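Local coordinates for G-protein alpha subunit Galpha7 (Naegleria fowleri, PDB 6NE6) that probably binds and hydrolyses guanine nucleotides as the alpha subunit of a heterotrimeric G protein, switching signalling on and off in the amoeba, at residues 37-40 with 41-45; 131-134 with 135-139; 147-150 with 151-154. All coordinates share one frame; numbering follows the deposited sequence.

How the contacts relate
Contacts 1 and 3 are two helix starts built alike, each with a capping box, and contact 2 is a helix end followed by a new helix. The contacts follow one another in sequence: contact 1 opens helix 39-66, contact 2 spans the break between helices 131-136 and 138-141, and contact 3 opens helix 150-154. Contacts 1 and 3 have centres about 9 Å apart and touch through Phe37, Lys42 and Ile45 against Met147, Pro148 and Val153. Contact 3 also meets contact 2, about 12 Å away between centres, where two tyrosines reach Asp152. Contacts 1 and 2, with centres about 20 Å apart, do not touch, so 147-154 bridges them within the helical part of the G-alpha fold.

Contact 1 (37-40 with 41-45); sequences FTTE and EKTKI
Thr38 and Glu41 exchange hydrogen bonds at the start of helix 39-66 in a textbook capping box. Thr38 OG1 accepts from Glu41 N at 3.1 Å, and Glu41 OE1 answers by accepting from Thr38 N, also at 3.1 Å and nearly straight (162°), through the lone pair turned away from OE2. The threonine hydroxyl can serve the helix because it stands between its own backbone N and carbonyl carbon (chi1 65°), facing the first turn. This is the close-packed side. Glu41 CG lies 3.3 Å from Thr38 OG1, while OE1 also sits at the edge of the Phe37 ring, in its plane, 3.9 Å from CD1; carboxylate and ring are turned 53° apart. Phe37 is itself packed on helices 22-32 and 150-154, and Arg30 forms a salt bridge with Glu41 OE2, so both carboxylate oxygens are engaged.

The other flank is looser and faces solvent. Glu40 and Lys44 run side by side with extended chains, pointing the same way; their methylenes touch, Glu40 CG lying 3.7 Å from Lys44 CE, and the pair closes in a salt bridge of 2.6 Å between Glu40 OE2 and Lys44 NZ. Close by, Thr39 O receives two donors from opposite faces of its carbonyl plane: Thr43 N, and Thr43 OG1 at 2.8 Å, the hydroxyl lying above that plane. The chemistry implies two unequal kinds of support: the capping box gives side-chain acceptors to the N-H groups of Thr38 and Glu41 at the helix start, whereas the exposed ion pair is probably weakened by water, and acidic residues near the N-terminus should also suit the helix dipole.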
loop_
_atom_site.group_PDB
_atom_site.type_symbol
_atom_site.label_atom_id
_atom_site.label_comp_id
_atom_site.label_asym_id
_atom_site.label_seq_id
_atom_site.Cartn_x
_atom_site.Cartn_y
_atom_site.Cartn_z
ATOM N N PHE A 37 9.146 9.560 12.297
ATOM C CA PHE A 37 9.901 8.356 12.608
ATOM C C PHE A 37 11.154 8.684 13.399
ATOM O O PHE A 37 11.937 9.562 13.025
ATOM C CB PHE A 37 10.229 7.635 11.306
ATOM C CG PHE A 37 9.018 7.438 10.456
ATOM C CD1 PHE A 37 7.954 6.690 10.939
ATOM C CD2 PHE A 37 8.912 8.033 9.210
ATOM C CE1 PHE A 37 6.802 6.514 10.173
ATOM C CE2 PHE A 37 7.762 7.862 8.428
ATOM C CZ PHE A 37 6.713 7.103 8.915
ATOM N N THR A 38 11.329 7.975 14.504
ATOM C CA THR A 38 12.447 8.202 15.393
ATOM C C THR A 38 13.699 7.510 14.869
ATOM O O THR A 38 13.661 6.696 13.943
ATOM C CB THR A 38 12.116 7.689 16.789
ATOM O OG1 THR A 38 11.946 6.267 16.741
ATOM C CG2 THR A 38 10.826 8.331 17.287
ATOM N N THR A 39 14.837 7.850 15.477
ATOM C CA THR A 39 16.086 7.203 15.095
ATOM C C THR A 39 16.018 5.696 15.343
ATOM O O THR A 39 16.482 4.899 14.516
ATOM C CB THR A 39 17.250 7.845 15.858
ATOM O OG1 THR A 39 17.454 9.178 15.361
ATOM C CG2 THR A 39 18.521 7.059 15.678
ATOM N N GLU A 40 15.426 5.286 16.466
ATOM C CA GLU A 40 15.262 3.857 16.734
ATOM C C GLU A 40 14.398 3.197 15.664
ATOM O O GLU A 40 14.744 2.132 15.140
ATOM C CB GLU A 40 14.653 3.637 18.120
ATOM C CG GLU A 40 14.434 2.157 18.491
ATOM C CD GLU A 40 13.891 1.971 19.902
ATOM O OE1 GLU A 40 13.828 2.967 20.651
ATOM O OE2 GLU A 40 13.538 0.828 20.264
ATOM N N GLU A 41 13.263 3.820 15.321
ATOM C CA GLU A 41 12.394 3.241 14.293
ATOM C C GLU A 41 13.134 3.091 12.968
ATOM O O GLU A 41 13.041 2.047 12.309
ATOM C CB GLU A 41 11.149 4.097 14.094
ATOM C CG GLU A 41 10.125 3.958 15.165
ATOM C CD GLU A 41 8.874 4.747 14.841
ATOM O OE1 GLU A 41 8.992 5.972 14.649
ATOM O OE2 GLU A 41 7.789 4.136 14.769
ATOM N N LYS A 42 13.855 4.138 12.549
ATOM C CA LYS A 42 14.592 4.079 11.291
ATOM C C LYS A 42 15.666 3.000 11.332
ATOM O O LYS A 42 15.882 2.290 10.337
ATOM C CB LYS A 42 15.216 5.444 10.978
ATOM C CG LYS A 42 14.219 6.561 10.632
ATOM C CD LYS A 42 15.006 7.875 10.515
ATOM C CE LYS A 42 14.165 9.071 10.170
ATOM N NZ LYS A 42 15.048 10.285 10.244
ATOM N N THR A 43 16.368 2.877 12.466
ATOM C CA THR A 43 17.377 1.830 12.622
ATOM C C THR A 43 16.763 0.444 12.468
ATOM O O THR A 43 17.349 -0.446 11.829
ATOM C CB THR A 43 18.062 1.957 13.987
ATOM O OG1 THR A 43 18.659 3.260 14.106
ATOM C CG2 THR A 43 19.145 0.883 14.151
ATOM N N LYS A 44 15.578 0.240 13.048
ATOM C CA LYS A 44 14.964 -1.081 12.996
ATOM C C LYS A 44 14.423 -1.394 11.614
ATOM O O LYS A 44 14.430 -2.560 11.203
ATOM C CB LYS A 44 13.861 -1.189 14.049
ATOM C CG LYS A 44 14.415 -1.312 15.459
ATOM C CD LYS A 44 13.337 -1.223 16.526
ATOM C CE LYS A 44 13.949 -1.440 17.903
ATOM N NZ LYS A 44 12.940 -1.365 18.998
ATOM N N ILE A 45 13.948 -0.373 10.887
ATOM C CA ILE A 45 13.352 -0.597 9.575
ATOM C C ILE A 45 14.414 -0.761 8.499
ATOM O O ILE A 45 14.132 -1.365 7.452
ATOM C CB ILE A 45 12.379 0.553 9.253
ATOM C CG1 ILE A 45 11.217 0.525 10.243
ATOM C CG2 ILE A 45 11.822 0.451 7.823
ATOM C CD1 ILE A 45 10.233 1.680 10.112
#

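Contact 2 (131-134 with 135-139); sequences ASYY and FDNLD. With EDO (1,2-ethanediol), chain G.
Asn137 folds its side chain back over the last turn of helix 131-136, where ND2 donates to Tyr133 O at 2.8 Å. The bond is fairly straight (156°), although the nitrogen lies tilted from the carbonyl plane. The same ND2 hangs over one face of the Tyr133 ring, 3.5 Å above its plane and displaced toward the rim near CE1, with ring and amide planes 47° apart. Tyr133 thus receives the amide twice, at its carbonyl and at its ring. Its CG stands anti to the backbone N (chi1 169°), which brings one ring face under the amide nitrogen. Elsewhere on the same helix, the Phe135 ring passes close to the carbonyl oxygen of Ala131, one turn earlier, with CD2 3.3 Å from Ala131 O, and its CE2 approaches the methyl of Ala131.

The next shell adds firmer partners: Tyr133 OH bonds to Asp152 OD1, with a water only weakly bonded to Tyr133 OH and Asn137 OD1. Tyr134 OH is likewise held by Asp152, through its backbone carbonyl. Phe135 meets the ring of Trp110 and leans on helices 39-66 and 100-109; Trp110 NE1 also holds Asp136 OD1. At the outer end, an ethanediol probably left from crystallisation donates from O2 to Leu138 O.

Asn137 leaves helical geometry, and its N-H meets Tyr134 O at 3.1 Å from above the carbonyl plane, beside a weak bond to Tyr133 O. It thus ends helix 131-136 and stands at the N-cap position of helix 138-141, though its side chain bonds back to the earlier turn; the two short helices belong to the helical domain characteristic of G-protein alpha subunits.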
loop_
_atom_site.group_PDB
_atom_site.type_symbol
_atom_site.label_atom_id
_atom_site.label_comp_id
_atom_site.label_asym_id
_atom_site.label_seq_id
_atom_site.Cartn_x
_atom_site.Cartn_y
_atom_site.Cartn_z
ATOM N N ALA A 131 9.348 -0.585 -5.790
ATOM C CA ALA A 131 10.598 -1.210 -6.219
ATOM C C ALA A 131 11.489 -0.245 -6.996
ATOM O O ALA A 131 12.687 -0.144 -6.716
ATOM C CB ALA A 131 10.306 -2.461 -7.041
ATOM N N SER A 132 10.936 0.463 -7.994
ATOM C CA SER A 132 11.796 1.338 -8.785
ATOM C C SER A 132 12.329 2.498 -7.953
ATOM O O SER A 132 13.472 2.920 -8.161
ATOM C CB SER A 132 11.057 1.860 -10.024
ATOM O OG SER A 132 10.057 2.797 -9.675
ATOM N N TYR A 133 11.533 3.008 -7.016
ATOM C CA TYR A 133 11.998 4.060 -6.123
ATOM C C TYR A 133 13.263 3.628 -5.391
ATOM O O TYR A 133 14.264 4.357 -5.365
ATOM C CB TYR A 133 10.888 4.413 -5.126
ATOM C CG TYR A 133 11.375 5.300 -3.994
ATOM C CD1 TYR A 133 11.365 6.683 -4.108
ATOM C CD2 TYR A 133 11.856 4.741 -2.814
ATOM C CE1 TYR A 133 11.826 7.489 -3.070
ATOM C CE2 TYR A 133 12.314 5.532 -1.777
ATOM C CZ TYR A 133 12.297 6.903 -1.908
ATOM O OH TYR A 133 12.751 7.685 -0.875
ATOM N N TYR A 134 13.238 2.441 -4.781
ATOM C CA TYR A 134 14.414 2.029 -4.024
ATOM C C TYR A 134 15.600 1.787 -4.955
ATOM O O TYR A 134 16.722 2.234 -4.669
ATOM C CB TYR A 134 14.103 0.789 -3.178
ATOM C CG TYR A 134 13.166 1.033 -2.007
ATOM C CD1 TYR A 134 13.405 2.059 -1.089
ATOM C CD2 TYR A 134 12.044 0.237 -1.823
ATOM C CE1 TYR A 134 12.551 2.275 -0.009
ATOM C CE2 TYR A 134 11.188 0.443 -0.756
ATOM C CZ TYR A 134 11.448 1.457 0.150
ATOM O OH TYR A 134 10.587 1.669 1.217
ATOM N N PHE A 135 15.369 1.122 -6.092
ATOM C CA PHE A 135 16.465 0.866 -7.023
ATOM C C PHE A 135 17.080 2.171 -7.520
ATOM O O PHE A 135 18.310 2.290 -7.639
ATOM C CB PHE A 135 15.980 0.064 -8.233
ATOM C CG PHE A 135 15.621 -1.378 -7.955
ATOM C CD1 PHE A 135 16.328 -2.153 -7.048
ATOM C CD2 PHE A 135 14.581 -1.974 -8.670
ATOM C CE1 PHE A 135 15.989 -3.498 -6.848
ATOM C CE2 PHE A 135 14.243 -3.308 -8.475
ATOM C CZ PHE A 135 14.946 -4.074 -7.575
ATOM N N ASP A 136 16.238 3.162 -7.824
ATOM C CA ASP A 136 16.758 4.416 -8.363
ATOM C C ASP A 136 17.487 5.243 -7.317
ATOM O O ASP A 136 18.212 6.173 -7.686
ATOM C CB ASP A 136 15.629 5.265 -8.951
ATOM C CG ASP A 136 15.155 4.761 -10.298
ATOM O OD1 ASP A 136 15.917 4.033 -10.981
ATOM O OD2 ASP A 136 14.020 5.126 -10.681
ATOM N N ASN A 137 17.278 4.962 -6.026
ATOM C CA ASN A 137 17.956 5.689 -4.959
ATOM C C ASN A 137 19.066 4.875 -4.303
ATOM O O ASN A 137 19.450 5.162 -3.162
ATOM C CB ASN A 137 16.944 6.155 -3.907
ATOM C CG ASN A 137 16.100 7.308 -4.405
ATOM O OD1 ASN A 137 16.560 8.450 -4.449
ATOM N ND2 ASN A 137 14.877 7.015 -4.821
ATOM N N LEU A 138 19.619 3.890 -5.010
ATOM C CA LEU A 138 20.632 3.047 -4.386
ATOM C C LEU A 138 21.941 3.784 -4.108
ATOM O O LEU A 138 22.713 3.325 -3.262
ATOM C CB LEU A 138 20.881 1.807 -5.241
ATOM C CG LEU A 138 19.927 0.631 -5.012
ATOM C CD1 LEU A 138 20.166 -0.451 -6.058
ATOM C CD2 LEU A 138 20.099 0.059 -3.601
ATOM N N ASP A 139 22.215 4.911 -4.783
ATOM C CA ASP A 139 23.416 5.671 -4.448
ATOM C C ASP A 139 23.390 6.111 -2.991
ATOM O O ASP A 139 24.410 6.047 -2.296
ATOM C CB ASP A 139 23.561 6.886 -5.369
ATOM C CG ASP A 139 24.009 6.505 -6.763
ATOM O OD1 ASP A 139 24.717 5.485 -6.902
ATOM O OD2 ASP A 139 23.653 7.225 -7.721
HETATM C C1 EDO G . 25.658 2.042 -6.305
HETATM O O1 EDO G . 26.769 1.392 -6.955
HETATM C C2 EDO G . 25.077 1.145 -5.212
HETATM O O2 EDO G . 25.086 1.818 -3.940
HETATM O O HOH W 1 15.001 9.907 -2.146
#

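Contact 3 (147-150 with 151-154); sequences MPSE and EDVV
Ser149 and Asp152 face each other across the first turn of helix 150-154, each side chain turned to the backbone N-H of the other. Ser149 OG accepts from Asp152 N at 3.0 Å, and Ser149 N donates to Asp152 OD2 at 3.1 Å with an angle of 167°, which together make a capping box. The two halves differ in approach. The serine hydroxyl is set between its own backbone N and carbonyl carbon (chi1 66°), which points it at the N-H of Asp152, whereas the aspartate carboxylate presents its flat side: Ser149 N stands above it, 56° out of the plane. Ser149 OG lies over that same face of the carboxylate, 2.9 Å from Asp152 CG.

Next to this polar pair lies an apolar one. Pro148 CB meets Val153 CG2 at 4.1 Å, the valine methyl standing beside its own backbone N and also 3.5 Å from Ser149 O. Glu150 and Glu151 instead carry their extended chains off the turn, and the terminal carboxylate of Glu151 pairs with Arg155.

Asp152 has further partners at OD2, a salt bridge with Arg140 and a hydrogen bond with Tyr146. The positive charge nearby would probably favour the ionised carboxylate. The short helix is wedged among longer ones: Pro148 rests on Lys46 and Ile49 of helix 39-66, Val154 packs on Thr24, Gln28 and Leu31 of helix 22-32, Lys27 of that helix bonds to the carbonyls of Val153 and Val154, and Tyr133 of helix 131-136 lies against Ser149 and Glu151.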
loop_
_atom_site.group_PDB
_atom_site.type_symbol
_atom_site.label_atom_id
_atom_site.label_comp_id
_atom_site.label_asym_id
_atom_site.label_seq_id
_atom_site.Cartn_x
_atom_site.Cartn_y
_atom_site.Cartn_z
ATOM N N MET A 147 20.829 5.738 6.638
ATOM C CA MET A 147 19.743 5.759 7.608
ATOM C C MET A 147 18.488 6.076 6.813
ATOM O O MET A 147 18.455 7.110 6.112
ATOM C CB MET A 147 19.977 6.794 8.715
ATOM C CG MET A 147 21.000 6.347 9.736
ATOM S SD MET A 147 20.323 4.934 10.624
ATOM C CE MET A 147 18.751 5.635 11.094
ATOM N N PRO A 148 17.459 5.226 6.863
ATOM C CA PRO A 148 16.242 5.464 6.080
ATOM C C PRO A 148 15.693 6.873 6.239
ATOM O O PRO A 148 15.627 7.424 7.342
ATOM C CB PRO A 148 15.264 4.424 6.641
ATOM C CG PRO A 148 16.160 3.279 7.016
ATOM C CD PRO A 148 17.438 3.904 7.520
ATOM N N SER A 149 15.310 7.455 5.107
ATOM C CA SER A 149 14.623 8.730 5.091
ATOM C C SER A 149 13.153 8.542 5.431
ATOM O O SER A 149 12.605 7.433 5.416
ATOM C CB SER A 149 14.730 9.396 3.717
ATOM O OG SER A 149 14.022 8.640 2.735
ATOM N N GLU A 150 12.517 9.666 5.736
ATOM C CA GLU A 150 11.074 9.702 5.913
ATOM C C GLU A 150 10.356 9.032 4.746
ATOM O O GLU A 150 9.504 8.159 4.943
ATOM C CB GLU A 150 10.661 11.164 6.055
ATOM C CG GLU A 150 9.339 11.413 6.673
ATOM C CD GLU A 150 9.182 12.882 6.996
ATOM O OE1 GLU A 150 8.846 13.654 6.074
ATOM O OE2 GLU A 150 9.451 13.269 8.153
ATOM N N GLU A 151 10.707 9.418 3.513
ATOM C CA GLU A 151 10.028 8.848 2.353
ATOM C C GLU A 151 10.338 7.360 2.202
ATOM O O GLU A 151 9.460 6.571 1.822
ATOM C CB GLU A 151 10.418 9.616 1.086
ATOM C CG GLU A 151 9.719 9.097 -0.165
ATOM C CD GLU A 151 9.985 9.946 -1.390
ATOM O OE1 GLU A 151 10.837 10.853 -1.306
ATOM O OE2 GLU A 151 9.338 9.701 -2.434
ATOM N N ASP A 152 11.569 6.950 2.520
ATOM C CA ASP A 152 11.899 5.521 2.515
ATOM C C ASP A 152 10.935 4.720 3.379
ATOM O O ASP A 152 10.502 3.628 2.994
ATOM C CB ASP A 152 13.317 5.281 3.029
ATOM C CG ASP A 152 14.397 5.789 2.089
ATOM O OD1 ASP A 152 14.119 6.220 0.934
ATOM O OD2 ASP A 152 15.559 5.751 2.538
ATOM N N VAL A 153 10.598 5.247 4.561
ATOM C CA VAL A 153 9.754 4.513 5.501
ATOM C C VAL A 153 8.307 4.481 5.014
ATOM O O VAL A 153 7.637 3.443 5.077
ATOM C CB VAL A 153 9.860 5.121 6.911
ATOM C CG1 VAL A 153 8.848 4.439 7.862
ATOM C CG2 VAL A 153 11.285 4.986 7.462
ATOM N N VAL A 154 7.806 5.612 4.530
ATOM C CA VAL A 154 6.441 5.684 4.008
ATOM C C VAL A 154 6.248 4.672 2.887
ATOM O O VAL A 154 5.193 4.044 2.772
ATOM C CB VAL A 154 6.139 7.116 3.535
ATOM C CG1 VAL A 154 4.797 7.199 2.793
ATOM C CG2 VAL A 154 6.150 8.080 4.722
#